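Local coordinates for alpha-amylase G-6 (Bacillus halodurans, PDB 2C3G), which probably binds starch and related alpha-glucans through the family 26 carbohydrate-binding module that makes up this chain, at residues I9-P14 / L62-R67; H21-D26 / D32-S37; E43-D48 / D85-G90. All blocks are in the same frame, centred on the assembly; numbering follows the deposited sequence.

The three contacts sample a small all-beta module from its core to its surface. Contact 1 joins the two facing sheets, its centre about 6 Å from the centre of the chain. Contact 3 lies about 8 Å from it, centre to centre, sharing the mixed sheet, in which strands 6-12 and 86-88 are neighbours and Tyr10 O lies 2.8 Å from Phe88 N. Contact 2 lies about 12 Å from contact 1, where strand 20-28 pairs with strand 59-66. Contacts 2 and 3 flank the chain centre on opposite sides, with centres about 18 Å and nearest atoms about 7 Å apart. Cadmium ions are bound directly by side chains of contact 3; no sugar is bound.

Contact 1: I9-P14 / L62-R67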
# COMPACT_ATOMS: atom_id res chain seq x y z
N ILE A 9 -4.49 -2.64 2.28
CA ILE A 9 -3.24 -3.23 1.85
C ILE A 9 -2.39 -3.46 3.08
O ILE A 9 -2.29 -2.58 3.93
CB ILE A 9 -2.57 -2.33 0.72
CG1 ILE A 9 -3.12 -2.72 -0.66
CG2 ILE A 9 -1.09 -2.63 0.55
CD1 ILE A 9 -4.38 -2.13 -1.04
N TYR A 10 -1.83 -4.66 3.21
CA TYR A 10 -0.91 -4.98 4.29
C TYR A 10 0.45 -5.22 3.70
O TYR A 10 0.58 -5.87 2.68
CB TYR A 10 -1.31 -6.24 5.07
CG TYR A 10 -2.64 -6.15 5.76
CD1 TYR A 10 -2.72 -5.90 7.13
CD2 TYR A 10 -3.81 -6.32 5.04
CE1 TYR A 10 -3.96 -5.83 7.77
CE2 TYR A 10 -5.05 -6.25 5.65
CZ TYR A 10 -5.11 -6.00 7.00
OH TYR A 10 -6.32 -5.94 7.59
N PHE A 11 1.46 -4.66 4.36
CA PHE A 11 2.81 -4.73 3.87
C PHE A 11 3.74 -5.37 4.90
O PHE A 11 3.80 -4.92 6.03
CB PHE A 11 3.25 -3.31 3.54
CG PHE A 11 4.64 -3.22 3.01
CD1 PHE A 11 5.07 -4.09 2.01
CD2 PHE A 11 5.50 -2.27 3.50
CE1 PHE A 11 6.35 -4.02 1.51
CE2 PHE A 11 6.79 -2.19 3.02
CZ PHE A 11 7.21 -3.08 2.02
N LYS A 12 4.46 -6.40 4.49
CA LYS A 12 5.49 -6.95 5.35
C LYS A 12 6.78 -6.19 5.09
O LYS A 12 7.45 -6.41 4.06
CB LYS A 12 5.67 -8.45 5.13
CG LYS A 12 6.60 -9.03 6.14
CD LYS A 12 6.05 -10.25 6.78
CE LYS A 12 6.96 -11.40 6.50
NZ LYS A 12 6.75 -12.51 7.48
N LYS A 13 7.08 -5.27 6.00
CA LYS A 13 8.17 -4.32 5.82
C LYS A 13 9.52 -5.01 6.01
O LYS A 13 9.70 -5.75 6.99
CB LYS A 13 8.04 -3.15 6.81
CG LYS A 13 9.10 -2.06 6.67
CD LYS A 13 9.09 -1.06 7.86
CE LYS A 13 9.85 -1.56 9.11
NZ LYS A 13 11.28 -1.96 8.86
N PRO A 14 10.44 -4.82 5.05
CA PRO A 14 11.81 -5.32 5.21
C PRO A 14 12.46 -4.64 6.39
O PRO A 14 12.16 -3.49 6.74
CB PRO A 14 12.48 -4.94 3.89
CG PRO A 14 11.31 -4.84 2.95
CD PRO A 14 10.25 -4.17 3.75
N LEU A 62 0.04 1.07 -7.03
CA LEU A 62 0.74 1.36 -5.77
C LEU A 62 2.23 0.98 -5.65
O LEU A 62 2.73 0.04 -6.26
CB LEU A 62 -0.06 0.84 -4.57
CG LEU A 62 -0.19 -0.68 -4.34
CD1 LEU A 62 1.04 -1.23 -3.62
CD2 LEU A 62 -1.47 -0.99 -3.58
N LEU A 63 2.93 1.74 -4.83
CA LEU A 63 4.29 1.37 -4.41
C LEU A 63 4.41 1.55 -2.90
O LEU A 63 3.78 2.42 -2.32
CB LEU A 63 5.34 2.25 -5.11
CG LEU A 63 5.43 2.25 -6.64
CD1 LEU A 63 4.85 3.54 -7.21
CD2 LEU A 63 6.86 2.08 -7.09
N PHE A 64 5.23 0.71 -2.29
CA PHE A 64 5.66 0.90 -0.91
C PHE A 64 6.95 1.71 -0.89
O PHE A 64 7.75 1.63 -1.83
CB PHE A 64 5.88 -0.46 -0.23
CG PHE A 64 4.68 -1.36 -0.32
CD1 PHE A 64 3.54 -1.06 0.42
CD2 PHE A 64 4.67 -2.46 -1.17
CE1 PHE A 64 2.40 -1.86 0.32
CE2 PHE A 64 3.54 -3.28 -1.27
CZ PHE A 64 2.40 -2.98 -0.53
N LYS A 65 7.12 2.51 0.15
CA LYS A 65 8.31 3.32 0.36
C LYS A 65 8.53 3.64 1.84
O LYS A 65 7.59 3.58 2.64
CB LYS A 65 8.22 4.63 -0.43
CG LYS A 65 7.09 5.56 -0.03
CD LYS A 65 7.08 6.81 -0.90
CE LYS A 65 8.27 7.71 -0.62
NZ LYS A 65 8.07 8.49 0.61
N ASP A 66 9.76 3.97 2.22
CA ASP A 66 9.95 4.57 3.54
C ASP A 66 10.19 6.07 3.44
O ASP A 66 10.12 6.64 2.34
CB ASP A 66 11.00 3.83 4.41
CG ASP A 66 12.41 3.79 3.81
OD1 ASP A 66 12.76 4.64 2.97
OD2 ASP A 66 13.24 2.93 4.16
N ARG A 67 10.45 6.72 4.57
CA ARG A 67 10.65 8.17 4.59
C ARG A 67 12.04 8.54 4.09
O ARG A 67 12.39 9.72 4.02
CB ARG A 67 10.38 8.76 5.98
CG ARG A 67 9.41 9.93 5.97
CD ARG A 67 9.85 11.17 6.77
NE ARG A 67 9.82 12.39 5.95
CZ ARG A 67 10.46 13.53 6.22
NH1 ARG A 67 11.21 13.65 7.32
NH2 ARG A 67 10.36 14.56 5.38
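Ile9 starts the contact with two branches that serve different partners. CG1 meets Leu62 tip to tip, 3.8 Å from Leu62 CD2. CG2 stands anti to the backbone N (chi1, measured to CG1, is -86°), which carries it to the rim of the Phe64 ring, in the plane of that ring and 3.6 Å from Phe64 CE1. The next inward-facing residue, Phe11, supplies the main interaction, an offset stack on Phe64 with ring centroids 3.9 Å apart. The ring planes are nearly parallel, differing by 6°, and the two side chains slide past each other in opposite directions. The overlap continues beyond the rings: Phe64 CB lies over the Phe11 face, 3.8 Å from its centroid, as a CH-pi contact. Both rings are covered on their second faces as well. Leu62 CD1 sits 3.8 Å above the other side of the Phe64 ring, displaced toward its rim, while the backbone N of Lys13 lies over the centre of the other side of Phe11. As the strand gives way to loop, the Lys13 side chain bends forward along the chain, and NZ donates to Pro14 O over 2.8 Å; Trp17 O is a second acceptor for the same amine.

No hydrogen bond joins the two segments. The axes of the short strand segments come no closer than 9.7 Å and cross at -45°, as expected of sheets packed face to face in a beta-sandwich, with the aromatic pair filling the space between layers. Phe64 also touches Leu22, Trp17 and Met42. Strand 6-12 runs between strands 49-55 and 86-88 of the mixed sheet, whereas strand 59-66 is the middle member of the antiparallel sheet, flanked by strands 20-28 and 71-82.

Contact 2: H21-D26 / D32-S37; sequences HLYYYD and DEPTWS
Pro34 lies over one face of the Tyr24 ring, its CD 3.5 Å from the ring centroid and 20° off the normal, a CH-pi contact placed toward the CZ side. The tyrosine reaches it because CG is set between the backbone N and the carbonyl carbon (chi1 61°). One residue earlier in the strand, Tyr23 offers a face to the edge of Trp36 in an offset edge-to-face pair, with planes at 75° and Trp36 CE3 3.4 Å from Tyr23 CD2. At the rim of the same tyrosine, Pro34 O lies near the ring plane, 3.1 Å from Tyr23 CE1.

Strand 20-28 is an outer strand of the three-stranded antiparallel sheet of the sandwich; strand 59-66 pairs with it, while segment 32-37 packs against it as irregular chain without a cross-segment hydrogen bond. Tyr24 O is buried here without a polar partner, and Pro34 CD comes within 3.5 Å of Tyr24 O. With a serine in place of Tyr24, Pro34 would probably lose the aromatic face it rests on, and a gap would be likely to open beside Val60 and Ile54, which also touch this side chain.

Farther out, Glu33 OE1 approaches Asp26 N at an angle too poor for a hydrogen bond; its carboxylate is instead held by Thr27 OG1 and a salt bridge to Lys30. Trp36 is positioned by Lys65, whose amine makes a cation-pi contact with the indole and donates to Trp36 O, and Tyr25 OH is anchored at Gly79 N.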
# COMPACT_ATOMS: atom_id res chain seq x y z
N HIS A 21 5.38 3.79 4.12
CA HIS A 21 4.32 4.63 3.54
C HIS A 21 3.71 4.02 2.25
O HIS A 21 4.35 3.25 1.55
CB HIS A 21 4.87 6.02 3.21
CG HIS A 21 5.27 6.81 4.41
ND1 HIS A 21 6.44 6.57 5.09
CD2 HIS A 21 4.65 7.82 5.04
CE1 HIS A 21 6.53 7.43 6.10
NE2 HIS A 21 5.46 8.19 6.09
N LEU A 22 2.46 4.37 1.96
CA LEU A 22 1.80 3.80 0.79
C LEU A 22 1.54 4.86 -0.29
O LEU A 22 0.67 5.71 -0.14
CB LEU A 22 0.48 3.09 1.17
CG LEU A 22 -0.21 2.37 -0.01
CD1 LEU A 22 0.57 1.13 -0.45
CD2 LEU A 22 -1.68 2.04 0.25
N TYR A 23 2.30 4.79 -1.37
CA TYR A 23 2.09 5.69 -2.49
C TYR A 23 1.20 5.02 -3.55
O TYR A 23 1.43 3.87 -3.92
CB TYR A 23 3.43 6.14 -3.10
CG TYR A 23 3.24 7.05 -4.29
CD1 TYR A 23 2.70 8.31 -4.14
CD2 TYR A 23 3.58 6.62 -5.59
CE1 TYR A 23 2.50 9.14 -5.22
CE2 TYR A 23 3.39 7.45 -6.67
CZ TYR A 23 2.84 8.70 -6.48
OH TYR A 23 2.64 9.54 -7.55
N TYR A 24 0.20 5.76 -4.02
CA TYR A 24 -0.80 5.27 -4.99
C TYR A 24 -1.32 6.37 -5.91
O TYR A 24 -1.49 7.52 -5.51
CB TYR A 24 -1.99 4.59 -4.29
CG TYR A 24 -2.76 5.50 -3.37
CD1 TYR A 24 -2.35 5.69 -2.05
CD2 TYR A 24 -3.90 6.18 -3.81
CE1 TYR A 24 -3.03 6.52 -1.21
CE2 TYR A 24 -4.61 7.02 -2.97
CZ TYR A 24 -4.16 7.20 -1.66
OH TYR A 24 -4.83 8.02 -0.78
N TYR A 25 -1.57 5.99 -7.16
CA TYR A 25 -2.04 6.91 -8.18
C TYR A 25 -3.07 6.21 -9.08
O TYR A 25 -3.57 5.14 -8.73
CB TYR A 25 -0.85 7.48 -8.99
CG TYR A 25 0.03 6.42 -9.62
CD1 TYR A 25 0.98 5.74 -8.88
CD2 TYR A 25 -0.09 6.10 -10.98
CE1 TYR A 25 1.78 4.78 -9.43
CE2 TYR A 25 0.72 5.12 -11.55
CZ TYR A 25 1.66 4.47 -10.77
OH TYR A 25 2.48 3.49 -11.29
N ASP A 26 -3.33 6.76 -10.27
CA ASP A 26 -4.54 6.44 -11.04
C ASP A 26 -5.53 5.50 -10.33
O ASP A 26 -5.62 4.32 -10.62
CB ASP A 26 -4.35 6.24 -12.58
CG ASP A 26 -3.58 4.96 -12.98
OD1 ASP A 26 -2.33 4.99 -12.97
OD2 ASP A 26 -4.15 3.93 -13.43
N ASP A 32 -8.71 11.83 -4.37
CA ASP A 32 -7.49 12.58 -4.07
C ASP A 32 -6.32 11.60 -3.98
O ASP A 32 -6.38 10.59 -3.28
CB ASP A 32 -7.63 13.40 -2.78
CG ASP A 32 -7.86 14.91 -3.03
OD1 ASP A 32 -8.10 15.32 -4.20
OD2 ASP A 32 -7.82 15.77 -2.11
N GLU A 33 -5.26 11.90 -4.73
CA GLU A 33 -4.06 11.09 -4.71
C GLU A 33 -2.91 11.83 -4.02
O GLU A 33 -2.71 13.03 -4.24
CB GLU A 33 -3.63 10.65 -6.11
CG GLU A 33 -4.65 10.91 -7.20
CD GLU A 33 -4.80 9.73 -8.15
OE1 GLU A 33 -3.88 9.45 -8.93
OE2 GLU A 33 -5.88 9.11 -8.13
N PRO A 34 -2.14 11.11 -3.21
CA PRO A 34 -1.01 11.68 -2.48
C PRO A 34 0.22 11.99 -3.34
O PRO A 34 0.46 11.37 -4.38
CB PRO A 34 -0.66 10.56 -1.49
CG PRO A 34 -1.03 9.31 -2.23
CD PRO A 34 -2.30 9.67 -2.91
N THR A 35 0.98 12.97 -2.88
CA THR A 35 2.34 13.25 -3.30
C THR A 35 3.23 12.06 -2.93
O THR A 35 2.89 11.30 -2.01
CB THR A 35 2.80 14.53 -2.54
OG1 THR A 35 2.29 15.70 -3.20
CG2 THR A 35 4.28 14.72 -2.58
N TRP A 36 4.35 11.89 -3.62
CA TRP A 36 5.35 10.88 -3.25
C TRP A 36 5.85 11.08 -1.80
O TRP A 36 6.12 10.12 -1.08
CB TRP A 36 6.51 10.91 -4.25
CG TRP A 36 7.63 9.93 -4.02
CD1 TRP A 36 8.87 10.23 -3.53
CD2 TRP A 36 7.64 8.53 -4.30
NE1 TRP A 36 9.65 9.10 -3.47
CE2 TRP A 36 8.92 8.03 -3.93
CE3 TRP A 36 6.70 7.62 -4.80
CZ2 TRP A 36 9.28 6.68 -4.07
CZ3 TRP A 36 7.06 6.27 -4.93
CH2 TRP A 36 8.33 5.82 -4.56
N SER A 37 5.93 12.34 -1.39
CA SER A 37 6.43 12.69 -0.07
C SER A 37 5.31 12.89 0.95
O SER A 37 5.58 12.95 2.15
CB SER A 37 7.28 13.98 -0.15
OG SER A 37 6.45 15.14 -0.03

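Contact 3: E43-D48 / D85-G90; sequences EHYEGD and DGWFDG. With CD (cadmium ion), chain E; CD (cadmium ion), chain B; CD (cadmium ion), chain C.
The Trp87 indole turns an edge toward a face of the Tyr45 ring, an offset edge-to-face pair with planes at 78°. The six-membered ring of Trp87 and the Tyr45 ring have centroids 5.6 Å apart, and the closest atoms are Tyr45 CE2 and Trp87 CH2 at 3.6 Å. Tyr45 CE2 lies near the indole plane, whereas Trp87 CH2 comes obliquely to the tyrosine ring. The Tyr10 ring joins the cluster, stacking on Trp87 and meeting Tyr45 edge to face, while Trp49 forms a further edge-to-face pair with Trp87.

The contact spans one surface of the five-stranded mixed sheet of the beta-sandwich. Strands 49-55 and 6-12 run between strands 43-46 and 86-88, which is why Tyr45 CA and Trp87 CA are 11.6 Å apart and only side chains bridge the distance. Tyr45 does so with CG anti to its own N (chi1 175°). Its strand carries a classic beta bulge, Tyr45 and Glu46 both opposing Trp49, and Glu46 pairs with Arg96, which also touches the side chains of Tyr45 and Trp87.

Cadmium ions decorate the margins. In the chain around the bulge, His44 uses both ring nitrogens: NE2 donates to Gly47 O over 2.9 Å, that acceptor lying almost in the imidazole plane, and ND1 binds one cadmium. The hydrogen bond probably helps fix the ring's rotation for the metal. Asp48 grips a second cadmium with both carboxylate oxygens, alongside Asp15 and a water. Asp89 holds a third in the same two-pronged way together with His93 and a water; Asp89 OD1 lies 2.1 Å from the ion and Asp89 OD2, which also accepts from Glu91 N, 2.4 Å.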
# COMPACT_ATOMS: atom_id res chain seq x y z
N GLU A 43 0.02 2.32 9.08
CA GLU A 43 -0.08 2.05 10.51
C GLU A 43 0.46 0.65 10.84
O GLU A 43 0.39 -0.24 10.01
CB GLU A 43 -1.51 2.29 10.99
CG GLU A 43 -2.53 2.66 9.88
CD GLU A 43 -3.67 1.66 9.87
OE1 GLU A 43 -3.53 0.65 10.61
OE2 GLU A 43 -4.69 1.83 9.17
N HIS A 44 1.08 0.47 12.00
CA HIS A 44 1.60 -0.84 12.38
C HIS A 44 0.43 -1.78 12.59
O HIS A 44 -0.62 -1.38 13.13
CB HIS A 44 2.52 -0.76 13.62
CG HIS A 44 3.05 -2.09 14.07
ND1 HIS A 44 2.63 -2.70 15.24
CD2 HIS A 44 3.92 -2.95 13.50
CE1 HIS A 44 3.24 -3.86 15.37
NE2 HIS A 44 4.02 -4.04 14.33
N TYR A 45 0.57 -3.02 12.14
CA TYR A 45 -0.48 -4.00 12.37
C TYR A 45 -0.00 -5.03 13.42
O TYR A 45 -0.59 -5.16 14.50
CB TYR A 45 -0.95 -4.64 11.05
CG TYR A 45 -1.96 -5.74 11.25
CD1 TYR A 45 -3.23 -5.47 11.72
CD2 TYR A 45 -1.62 -7.06 11.00
CE1 TYR A 45 -4.18 -6.51 11.91
CE2 TYR A 45 -2.55 -8.12 11.20
CZ TYR A 45 -3.82 -7.83 11.65
OH TYR A 45 -4.71 -8.88 11.84
N GLU A 46 1.06 -5.76 13.08
CA GLU A 46 1.55 -6.86 13.91
C GLU A 46 2.81 -7.49 13.28
O GLU A 46 2.85 -7.77 12.09
CB GLU A 46 0.43 -7.87 14.19
CG GLU A 46 0.80 -9.32 14.00
CD GLU A 46 0.22 -10.25 15.03
OE1 GLU A 46 0.05 -9.84 16.20
OE2 GLU A 46 -0.04 -11.42 14.67
N GLY A 47 3.83 -7.67 14.09
CA GLY A 47 5.13 -8.15 13.63
C GLY A 47 5.71 -7.14 12.68
O GLY A 47 5.75 -5.94 12.99
N ASP A 48 6.16 -7.59 11.52
CA ASP A 48 6.63 -6.66 10.49
C ASP A 48 5.52 -6.27 9.53
O ASP A 48 5.80 -5.65 8.53
CB ASP A 48 7.79 -7.27 9.70
CG ASP A 48 8.96 -7.66 10.57
OD1 ASP A 48 9.18 -7.02 11.61
OD2 ASP A 48 9.74 -8.56 10.28
N ASP A 85 -8.05 -6.20 -2.07
CA ASP A 85 -7.19 -6.27 -0.86
C ASP A 85 -6.32 -7.55 -1.01
O ASP A 85 -6.65 -8.37 -1.83
CB ASP A 85 -8.06 -6.38 0.41
CG ASP A 85 -9.28 -5.49 0.40
OD1 ASP A 85 -10.35 -5.95 0.84
OD2 ASP A 85 -9.30 -4.30 0.04
N GLY A 86 -5.16 -7.76 -0.36
CA GLY A 86 -4.28 -6.80 0.19
C GLY A 86 -3.07 -7.23 1.03
O GLY A 86 -2.70 -6.39 1.73
N TRP A 87 -2.46 -8.44 0.99
CA TRP A 87 -1.21 -8.72 1.81
C TRP A 87 0.04 -9.01 0.98
O TRP A 87 0.15 -10.06 0.34
CB TRP A 87 -1.34 -9.88 2.84
CG TRP A 87 -2.47 -9.79 3.73
CD1 TRP A 87 -3.79 -9.82 3.37
CD2 TRP A 87 -2.45 -9.64 5.16
NE1 TRP A 87 -4.59 -9.69 4.48
CE2 TRP A 87 -3.79 -9.58 5.59
CE3 TRP A 87 -1.43 -9.54 6.12
CZ2 TRP A 87 -4.14 -9.42 6.95
CZ3 TRP A 87 -1.77 -9.37 7.46
CH2 TRP A 87 -3.12 -9.33 7.87
N PHE A 88 1.02 -8.11 1.01
CA PHE A 88 2.25 -8.31 0.25
C PHE A 88 3.50 -8.64 1.09
O PHE A 88 3.91 -7.84 1.90
CB PHE A 88 2.50 -7.09 -0.63
CG PHE A 88 3.70 -7.22 -1.52
CD1 PHE A 88 3.62 -7.91 -2.72
CD2 PHE A 88 4.90 -6.67 -1.14
CE1 PHE A 88 4.74 -8.00 -3.56
CE2 PHE A 88 6.00 -6.75 -1.96
CZ PHE A 88 5.92 -7.41 -3.18
N ASP A 89 4.09 -9.82 0.89
CA ASP A 89 5.35 -10.21 1.53
C ASP A 89 6.47 -10.55 0.53
O ASP A 89 7.37 -11.32 0.84
CB ASP A 89 5.13 -11.44 2.40
CG ASP A 89 4.73 -12.67 1.62
OD1 ASP A 89 4.21 -13.60 2.31
OD2 ASP A 89 4.89 -12.85 0.34
N GLY A 90 6.41 -9.98 -0.67
CA GLY A 90 7.25 -10.41 -1.76
C GLY A 90 6.37 -11.11 -2.78
O GLY A 90 6.71 -11.17 -3.96
CD CD E . 1.15 -2.13 17.04
CD CD B . 11.41 -7.62 11.94
CD CD C . 4.20 -15.07 0.77
O HOH W 1 13.07 -8.67 12.09
O HOH W 2 3.78 -16.95 1.99